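Local coordinates for probable ribosomal RNA small subunit methyltransferase (Thermus thermophilus, PDB 3DMH), which methylates the N2 position of a guanine in 16S ribosomal RNA, using S-adenosylmethionine as the methyl donor, at residues H16-Y30 with L52-E64. Residues are numbered along the deposited sequence; the frame is centred on the assembly and turned at random.
Sequences HPGGRLFIKPGARGY and LNPGVGWGSLPLE. With SO4 (sulfate ion), chain C.
The hairpin of strands 12-16 and 19-23, with the loop that runs on to Tyr30, lies against the glycine-rich loop after strand 48-51 of the N-terminal seven-stranded sheet, and Val56 is the latter loop's main plug. Its backbone N gives a bent hydrogen bond to Arg28 O (3.0 Å, N-H...O 136°). The two methyls part: CG1 meets Ala27 CB at 3.8 Å, while CG2 reaches between Leu21 CD2, Ile23 CG2 and the Gly29 carbonyl. Gly55 CA and Gly29 CA are 4.7 Å apart; a CB on Gly55 would clash with Arg28 O, and one on Gly29 would sit tightly against Val56 N. One water donates to Phe22 O and Val56 O; another donates to Gly29 O and Pro54 O and accepts from Trp58 N. Leu21 CG stands anti to the backbone N (chi1 -167°), sending CD1 to 3.4 Å from Val56 O and CD2 to 4.0 Å from Trp58 CB. At the hairpin turn, Leu61 CD2 sits over one face of the His16 imidazole, 3.3 Å from NE2, and Trp58 CZ3 comes obliquely to 3.6 Å from His16 CB, the ring planes at 59°. ND1 and NE2 lie within weak hydrogen-bonding reach of Pro17 O and Arg20 O, though both could donate together only if the ring were doubly protonated. An alanine at His16 is likely to leave Leu61 CD2 without the ring it rests on and the turn without the weak ties its ring nitrogens can make. At the far end Arg28 NE weakly holds a sulfate ion, probably from the crystallisation liquor, also bound by Arg113 and Gly112. The N-terminal sheet's 3-2-1-4-5-7-6 order and glycine-rich loop after its first strand typify Rossmann-like methyltransferases, although Glu262 and Asp288, which bind S-adenosylmethionine, belong to the other domain.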
ATOM      1  N   HIS A  16       5.992   4.888  25.007  1.00 19.96           N
ATOM      2  CA  HIS A  16       6.735   3.666  25.361  1.00 19.93           C
ATOM      3  C   HIS A  16       7.878   4.110  26.271  1.00 20.57           C
ATOM      4  O   HIS A  16       8.191   5.307  26.317  1.00 19.12           O
ATOM      5  CB  HIS A  16       7.292   2.941  24.130  1.00 20.71           C
ATOM      6  CG  HIS A  16       8.118   3.804  23.240  1.00 19.79           C
ATOM      7  ND1 HIS A  16       9.483   3.955  23.378  1.00 23.72           N
ATOM      8  CD2 HIS A  16       7.764   4.544  22.172  1.00 19.94           C
ATOM      9  CE1 HIS A  16       9.923   4.780  22.441  1.00 20.98           C
ATOM     10  NE2 HIS A  16       8.898   5.156  21.705  1.00 23.89           N
ATOM     11  N   PRO A  17       8.468   3.178  27.037  1.00 20.55           N
ATOM     12  CA  PRO A  17       9.524   3.604  27.952  1.00 19.70           C
ATOM     13  C   PRO A  17      10.615   4.401  27.241  1.00 18.33           C
ATOM     14  O   PRO A  17      11.224   3.937  26.267  1.00 19.22           O
ATOM     15  CB  PRO A  17      10.051   2.280  28.530  1.00 20.06           C
ATOM     16  CG  PRO A  17       8.850   1.377  28.453  1.00 20.35           C
ATOM     17  CD  PRO A  17       8.131   1.746  27.202  1.00 21.33           C
ATOM     18  N   GLY A  18      10.828   5.619  27.724  1.00 17.55           N
ATOM     19  CA  GLY A  18      11.864   6.461  27.153  1.00 16.70           C
ATOM     20  C   GLY A  18      11.512   7.336  25.989  1.00 15.88           C
ATOM     21  O   GLY A  18      12.358   8.109  25.539  1.00 16.55           O
ATOM     22  N   GLY A  19      10.299   7.202  25.438  1.00 14.60           N
ATOM     23  CA  GLY A  19       9.945   7.998  24.271  1.00 14.04           C
ATOM     24  C   GLY A  19       8.488   7.920  23.870  1.00 12.99           C
ATOM     25  O   GLY A  19       7.606   7.660  24.701  1.00 13.97           O
ATOM     26  N   ARG A  20       8.272   8.160  22.582  1.00 15.29           N
ATOM     27  CA  ARG A  20       6.940   8.173  21.998  1.00 15.18           C
ATOM     28  C   ARG A  20       7.037   7.767  20.543  1.00 16.23           C
ATOM     29  O   ARG A  20       8.097   7.833  19.938  1.00 17.70           O
ATOM     30  CB  ARG A  20       6.308   9.561  22.138  1.00 16.16           C
ATOM     31  CG  ARG A  20       6.956  10.619  21.236  1.00 15.76           C
ATOM     32  CD  ARG A  20       6.420  12.024  21.478  1.00 15.94           C
ATOM     33  NE  ARG A  20       7.052  12.940  20.497  1.00 15.91           N
ATOM     34  CZ  ARG A  20       6.526  14.104  20.105  1.00 15.72           C
ATOM     35  NH1 ARG A  20       5.362  14.541  20.575  1.00 15.85           N
ATOM     36  NH2 ARG A  20       7.182  14.842  19.185  1.00 15.89           N
ATOM     37  N   LEU A  21       5.913   7.327  19.990  1.00 16.54           N
ATOM     38  CA  LEU A  21       5.872   6.924  18.606  1.00 18.04           C
ATOM     39  C   LEU A  21       4.538   7.350  18.034  1.00 17.03           C
ATOM     40  O   LEU A  21       3.496   7.081  18.636  1.00 17.25           O
ATOM     41  CB  LEU A  21       6.008   5.399  18.533  1.00 19.29           C
ATOM     42  CG  LEU A  21       6.299   4.809  17.170  1.00 20.89           C
ATOM     43  CD1 LEU A  21       7.736   5.131  16.716  1.00 23.42           C
ATOM     44  CD2 LEU A  21       6.074   3.309  17.224  1.00 22.53           C
ATOM     45  N   PHE A  22       4.565   8.055  16.903  1.00 16.66           N
ATOM     46  CA  PHE A  22       3.314   8.464  16.262  1.00 17.24           C
ATOM     47  C   PHE A  22       2.695   7.342  15.460  1.00 16.70           C
ATOM     48  O   PHE A  22       3.387   6.627  14.723  1.00 17.31           O
ATOM     49  CB  PHE A  22       3.539   9.656  15.329  1.00 17.27           C
ATOM     50  CG  PHE A  22       3.775  10.965  16.073  1.00 16.06           C
ATOM     51  CD1 PHE A  22       2.720  11.842  16.283  1.00 15.90           C
ATOM     52  CD2 PHE A  22       5.049  11.314  16.563  1.00 16.45           C
ATOM     53  CE1 PHE A  22       2.908  13.052  16.924  1.00 16.47           C
ATOM     54  CE2 PHE A  22       5.235  12.528  17.241  1.00 16.70           C
ATOM     55  CZ  PHE A  22       4.154  13.395  17.409  1.00 16.95           C
ATOM     56  N   ILE A  23       1.378   7.252  15.572  1.00 16.76           N
ATOM     57  CA  ILE A  23       0.598   6.319  14.760  1.00 18.45           C
ATOM     58  C   ILE A  23      -0.562   7.084  14.123  1.00 17.75           C
ATOM     59  O   ILE A  23      -0.893   8.199  14.533  1.00 17.20           O
ATOM     60  CB  ILE A  23       0.091   5.107  15.595  1.00 19.62           C
ATOM     61  CG1 ILE A  23      -0.979   5.547  16.590  1.00 20.16           C
ATOM     62  CG2 ILE A  23       1.306   4.363  16.265  1.00 21.08           C
ATOM     63  CD1 ILE A  23      -1.676   4.384  17.286  1.00 21.95           C
ATOM     64  N   LYS A  24      -1.216   6.475  13.143  1.00 17.15           N
ATOM     65  CA  LYS A  24      -2.419   7.094  12.579  1.00 17.46           C
ATOM     66  C   LYS A  24      -3.249   5.992  11.936  1.00 17.38           C
ATOM     67  O   LYS A  24      -2.707   4.920  11.604  1.00 17.70           O
ATOM     68  CB  LYS A  24      -2.088   8.187  11.530  1.00 17.23           C
ATOM     69  CG  LYS A  24      -1.570   7.618  10.205  1.00 16.84           C
ATOM     70  CD  LYS A  24      -1.389   8.684   9.113  1.00 16.36           C
ATOM     71  CE  LYS A  24      -2.670   9.430   8.803  1.00 17.98           C
ATOM     72  NZ  LYS A  24      -3.737   8.567   8.165  1.00 16.41           N
ATOM     73  N   PRO A  25      -4.552   6.266  11.723  1.00 18.16           N
ATOM     74  CA  PRO A  25      -5.367   5.324  10.958  1.00 18.73           C
ATOM     75  C   PRO A  25      -4.728   5.050   9.591  1.00 19.85           C
ATOM     76  O   PRO A  25      -4.160   5.938   8.961  1.00 19.07           O
ATOM     77  CB  PRO A  25      -6.705   6.053  10.821  1.00 18.74           C
ATOM     78  CG  PRO A  25      -6.776   6.947  12.068  1.00 18.70           C
ATOM     79  CD  PRO A  25      -5.330   7.440  12.170  1.00 18.48           C
ATOM     80  N   GLY A  26      -4.761   3.785   9.177  1.00 20.03           N
ATOM     81  CA  GLY A  26      -4.226   3.417   7.859  1.00 21.07           C
ATOM     82  C   GLY A  26      -2.730   3.153   7.769  1.00 21.00           C
ATOM     83  O   GLY A  26      -2.201   2.826   6.693  1.00 22.42           O
ATOM     84  N   ALA A  27      -2.018   3.283   8.890  1.00 20.74           N
ATOM     85  CA  ALA A  27      -0.597   2.967   8.936  1.00 20.24           C
ATOM     86  C   ALA A  27      -0.337   1.583   9.577  1.00 20.65           C
ATOM     87  O   ALA A  27      -0.862   1.282  10.678  1.00 22.60           O
ATOM     88  CB  ALA A  27       0.158   4.045   9.708  1.00 19.75           C
ATOM     89  N   ARG A  28       0.440   0.747   8.885  1.00 20.35           N
ATOM     90  CA  ARG A  28       0.818  -0.595   9.361  1.00 21.39           C
ATOM     91  C   ARG A  28       1.800  -0.536  10.524  1.00 21.87           C
ATOM     92  O   ARG A  28       2.540   0.427  10.685  1.00 20.60           O
ATOM     93  CB  ARG A  28       1.515  -1.393   8.246  1.00 22.85           C
ATOM     94  CG  ARG A  28       0.699  -1.835   7.045  1.00 24.97           C
ATOM     95  CD  ARG A  28       1.663  -2.682   6.204  1.00 28.67           C
ATOM     96  NE  ARG A  28       1.154  -3.080   4.884  1.00 30.27           N
ATOM     97  CZ  ARG A  28       1.450  -2.468   3.730  1.00 32.50           C
ATOM     98  NH1 ARG A  28       2.255  -1.406   3.699  1.00 30.70           N
ATOM     99  NH2 ARG A  28       0.931  -2.927   2.596  1.00 32.86           N
ATOM    100  N   GLY A  29       1.824  -1.591  11.334  1.00 22.29           N
ATOM    101  CA  GLY A  29       2.913  -1.776  12.294  1.00 24.12           C
ATOM    102  C   GLY A  29       2.591  -1.467  13.742  1.00 24.82           C
ATOM    103  O   GLY A  29       3.482  -1.544  14.606  1.00 24.93           O
ATOM    104  N   TYR A  30       1.334  -1.099  13.998  1.00 25.72           N
ATOM    105  CA  TYR A  30       0.840  -0.805  15.352  1.00 27.73           C
ATOM    106  C   TYR A  30      -0.032  -1.961  15.838  1.00 27.22           C
ATOM    107  O   TYR A  30      -0.969  -2.368  15.144  1.00 27.58           O
ATOM    108  CB  TYR A  30       0.024   0.492  15.327  1.00 29.61           C
ATOM    109  CG  TYR A  30      -0.816   0.787  16.558  1.00 32.25           C
ATOM    110  CD1 TYR A  30      -0.221   1.007  17.803  1.00 32.75           C
ATOM    111  CD2 TYR A  30      -2.210   0.879  16.465  1.00 34.70           C
ATOM    112  CE1 TYR A  30      -0.998   1.290  18.929  1.00 34.24           C
ATOM    113  CE2 TYR A  30      -2.991   1.165  17.583  1.00 35.18           C
ATOM    114  CZ  TYR A  30      -2.375   1.370  18.807  1.00 34.06           C
ATOM    115  OH  TYR A  30      -3.148   1.654  19.916  1.00 34.79           O
ATOM    116  N   LEU A  52      13.595  -2.802   6.385  1.00 18.49           N
ATOM    117  CA  LEU A  52      13.000  -2.893   5.041  1.00 19.66           C
ATOM    118  C   LEU A  52      11.475  -2.889   5.016  1.00 20.87           C
ATOM    119  O   LEU A  52      10.878  -2.936   3.937  1.00 22.04           O
ATOM    120  CB  LEU A  52      13.523  -4.145   4.304  1.00 19.76           C
ATOM    121  CG  LEU A  52      14.981  -4.054   3.890  1.00 20.83           C
ATOM    122  CD1 LEU A  52      15.398  -5.396   3.266  1.00 22.53           C
ATOM    123  CD2 LEU A  52      15.202  -2.919   2.901  1.00 23.57           C
ATOM    124  N   ASN A  53      10.834  -2.872   6.187  1.00 20.05           N
ATOM    125  CA  ASN A  53       9.364  -2.869   6.239  1.00 19.44           C
ATOM    126  C   ASN A  53       8.936  -2.274   7.566  1.00 19.18           C
ATOM    127  O   ASN A  53       8.371  -2.979   8.410  1.00 19.18           O
ATOM    128  CB  ASN A  53       8.796  -4.285   6.057  1.00 20.18           C
ATOM    129  CG  ASN A  53       7.263  -4.315   6.061  1.00 19.45           C
ATOM    130  OD1 ASN A  53       6.601  -3.310   5.748  1.00 20.02           O
ATOM    131  ND2 ASN A  53       6.693  -5.450   6.433  1.00 20.51           N
ATOM    132  N   PRO A  54       9.272  -0.995   7.784  1.00 19.15           N
ATOM    133  CA  PRO A  54       9.141  -0.477   9.165  1.00 19.75           C
ATOM    134  C   PRO A  54       7.731  -0.216   9.654  1.00 19.98           C
ATOM    135  O   PRO A  54       7.504  -0.306  10.859  1.00 19.89           O
ATOM    136  CB  PRO A  54       9.901   0.849   9.130  1.00 20.25           C
ATOM    137  CG  PRO A  54       9.827   1.279   7.689  1.00 19.99           C
ATOM    138  CD  PRO A  54       9.865  -0.002   6.865  1.00 19.63           C
ATOM    139  N   GLY A  55       6.801   0.110   8.766  1.00 19.30           N
ATOM    140  CA  GLY A  55       5.495   0.628   9.244  1.00 19.01           C
ATOM    141  C   GLY A  55       5.755   1.845  10.114  1.00 18.75           C
ATOM    142  O   GLY A  55       6.555   2.704   9.773  1.00 19.46           O
ATOM    143  N   VAL A  56       5.073   1.911  11.262  1.00 18.70           N
ATOM    144  CA  VAL A  56       5.263   3.045  12.188  1.00 18.88           C
ATOM    145  C   VAL A  56       6.611   2.991  12.936  1.00 19.25           C
ATOM    146  O   VAL A  56       6.968   3.930  13.676  1.00 19.12           O
ATOM    147  CB  VAL A  56       4.071   3.220  13.181  1.00 18.33           C
ATOM    148  CG1 VAL A  56       2.765   3.496  12.414  1.00 19.14           C
ATOM    149  CG2 VAL A  56       3.946   1.999  14.043  1.00 19.87           C
ATOM    150  N   GLY A  57       7.378   1.912  12.738  1.00 19.13           N
ATOM    151  CA  GLY A  57       8.761   1.853  13.253  1.00 18.58           C
ATOM    152  C   GLY A  57       8.986   1.212  14.612  1.00 18.55           C
ATOM    153  O   GLY A  57      10.063   1.346  15.196  1.00 19.11           O
ATOM    154  N   TRP A  58       7.961   0.526  15.113  1.00 18.91           N
ATOM    155  CA  TRP A  58       8.066  -0.143  16.417  1.00 19.41           C
ATOM    156  C   TRP A  58       9.050  -1.305  16.444  1.00 19.80           C
ATOM    157  O   TRP A  58       9.817  -1.451  17.383  1.00 19.99           O
ATOM    158  CB  TRP A  58       6.680  -0.595  16.855  1.00 20.44           C
ATOM    159  CG  TRP A  58       6.596  -1.242  18.224  1.00 20.20           C
ATOM    160  CD1 TRP A  58       6.096  -2.479  18.500  1.00 21.36           C
ATOM    161  CD2 TRP A  58       6.970  -0.667  19.495  1.00 21.04           C
ATOM    162  NE1 TRP A  58       6.144  -2.726  19.852  1.00 21.90           N
ATOM    163  CE2 TRP A  58       6.670  -1.636  20.490  1.00 22.31           C
ATOM    164  CE3 TRP A  58       7.530   0.558  19.886  1.00 23.44           C
ATOM    165  CZ2 TRP A  58       6.915  -1.423  21.848  1.00 22.35           C
ATOM    166  CZ3 TRP A  58       7.778   0.769  21.241  1.00 22.65           C
ATOM    167  CH2 TRP A  58       7.468  -0.221  22.209  1.00 22.53           C
ATOM    168  N   GLY A  59       9.036  -2.118  15.391  1.00 19.61           N
ATOM    169  CA  GLY A  59       9.857  -3.336  15.364  1.00 19.73           C
ATOM    170  C   GLY A  59      11.355  -3.114  15.517  1.00 19.48           C
ATOM    171  O   GLY A  59      12.031  -3.901  16.207  1.00 21.05           O
ATOM    172  N   SER A  60      11.886  -2.059  14.899  1.00 19.62           N
ATOM    173  CA  SER A  60      13.318  -1.807  14.963  1.00 19.78           C
ATOM    174  C   SER A  60      13.640  -0.653  15.905  1.00 19.93           C
ATOM    175  O   SER A  60      14.791  -0.256  16.016  1.00 19.91           O
ATOM    176  CB  SER A  60      13.891  -1.513  13.566  1.00 20.22           C
ATOM    177  OG  SER A  60      13.227  -0.413  12.961  1.00 19.70           O
ATOM    178  N   LEU A  61      12.623  -0.151  16.621  1.00 19.58           N
ATOM    179  CA  LEU A  61      12.849   1.020  17.501  1.00 20.21           C
ATOM    180  C   LEU A  61      13.953   0.834  18.552  1.00 19.80           C
ATOM    181  O   LEU A  61      14.648   1.802  18.877  1.00 20.14           O
ATOM    182  CB  LEU A  61      11.560   1.494  18.162  1.00 20.52           C
ATOM    183  CG  LEU A  61      11.583   2.917  18.745  1.00 21.77           C
ATOM    184  CD1 LEU A  61      11.867   3.971  17.677  1.00 23.60           C
ATOM    185  CD2 LEU A  61      10.236   3.197  19.378  1.00 23.88           C
ATOM    186  N   PRO A  62      14.116  -0.389  19.093  1.00 20.41           N
ATOM    187  CA  PRO A  62      15.203  -0.566  20.082  1.00 21.03           C
ATOM    188  C   PRO A  62      16.598  -0.214  19.569  1.00 21.14           C
ATOM    189  O   PRO A  62      17.499   0.049  20.378  1.00 22.32           O
ATOM    190  CB  PRO A  62      15.108  -2.058  20.453  1.00 21.88           C
ATOM    191  CG  PRO A  62      13.650  -2.378  20.251  1.00 21.50           C
ATOM    192  CD  PRO A  62      13.294  -1.614  18.976  1.00 20.68           C
ATOM    193  N   LEU A  63      16.790  -0.212  18.240  1.00 21.10           N
ATOM    194  CA  LEU A  63      18.093   0.102  17.644  1.00 21.49           C
ATOM    195  C   LEU A  63      18.364   1.607  17.569  1.00 22.05           C
ATOM    196  O   LEU A  63      19.507   2.024  17.445  1.00 22.84           O
ATOM    197  CB  LEU A  63      18.191  -0.501  16.231  1.00 21.29           C
ATOM    198  CG  LEU A  63      17.875  -1.998  16.122  1.00 21.58           C
ATOM    199  CD1 LEU A  63      17.954  -2.450  14.662  1.00 23.25           C
ATOM    200  CD2 LEU A  63      18.815  -2.876  16.989  1.00 21.65           C
ATOM    201  N   GLU A  64      17.294   2.409  17.655  1.00 22.52           N
ATOM    202  CA  GLU A  64      17.417   3.860  17.503  1.00 23.75           C
ATOM    203  C   GLU A  64      18.253   4.430  18.651  1.00 24.59           C
ATOM    204  O   GLU A  64      18.061   4.090  19.812  1.00 26.07           O
ATOM    205  CB  GLU A  64      16.009   4.500  17.407  1.00 23.29           C
ATOM    206  CG  GLU A  64      15.980   6.029  17.124  1.00 23.79           C
ATOM    207  CD  GLU A  64      16.367   6.438  15.699  1.00 24.29           C
ATOM    208  OE1 GLU A  64      16.545   5.580  14.782  1.00 23.42           O
ATOM    209  OE2 GLU A  64      16.491   7.668  15.487  1.00 25.39           O
TER
HETATM  210  S   SO4 C 383       2.047  -6.780   4.840  1.00 31.63           S
HETATM  211  O1  SO4 C 383       3.197  -6.062   5.418  1.00 30.82           O
HETATM  212  O2  SO4 C 383       2.095  -6.786   3.385  1.00 32.58           O
HETATM  213  O3  SO4 C 383       2.083  -8.184   5.295  1.00 30.80           O
HETATM  214  O4  SO4 C 383       0.828  -6.133   5.317  1.00 33.05           O
HETATM  215  O   HOH W   1       6.075   6.514  13.913  1.00 13.56           O
HETATM  216  O   HOH W   2       6.111  -1.025  13.564  1.00 21.86           O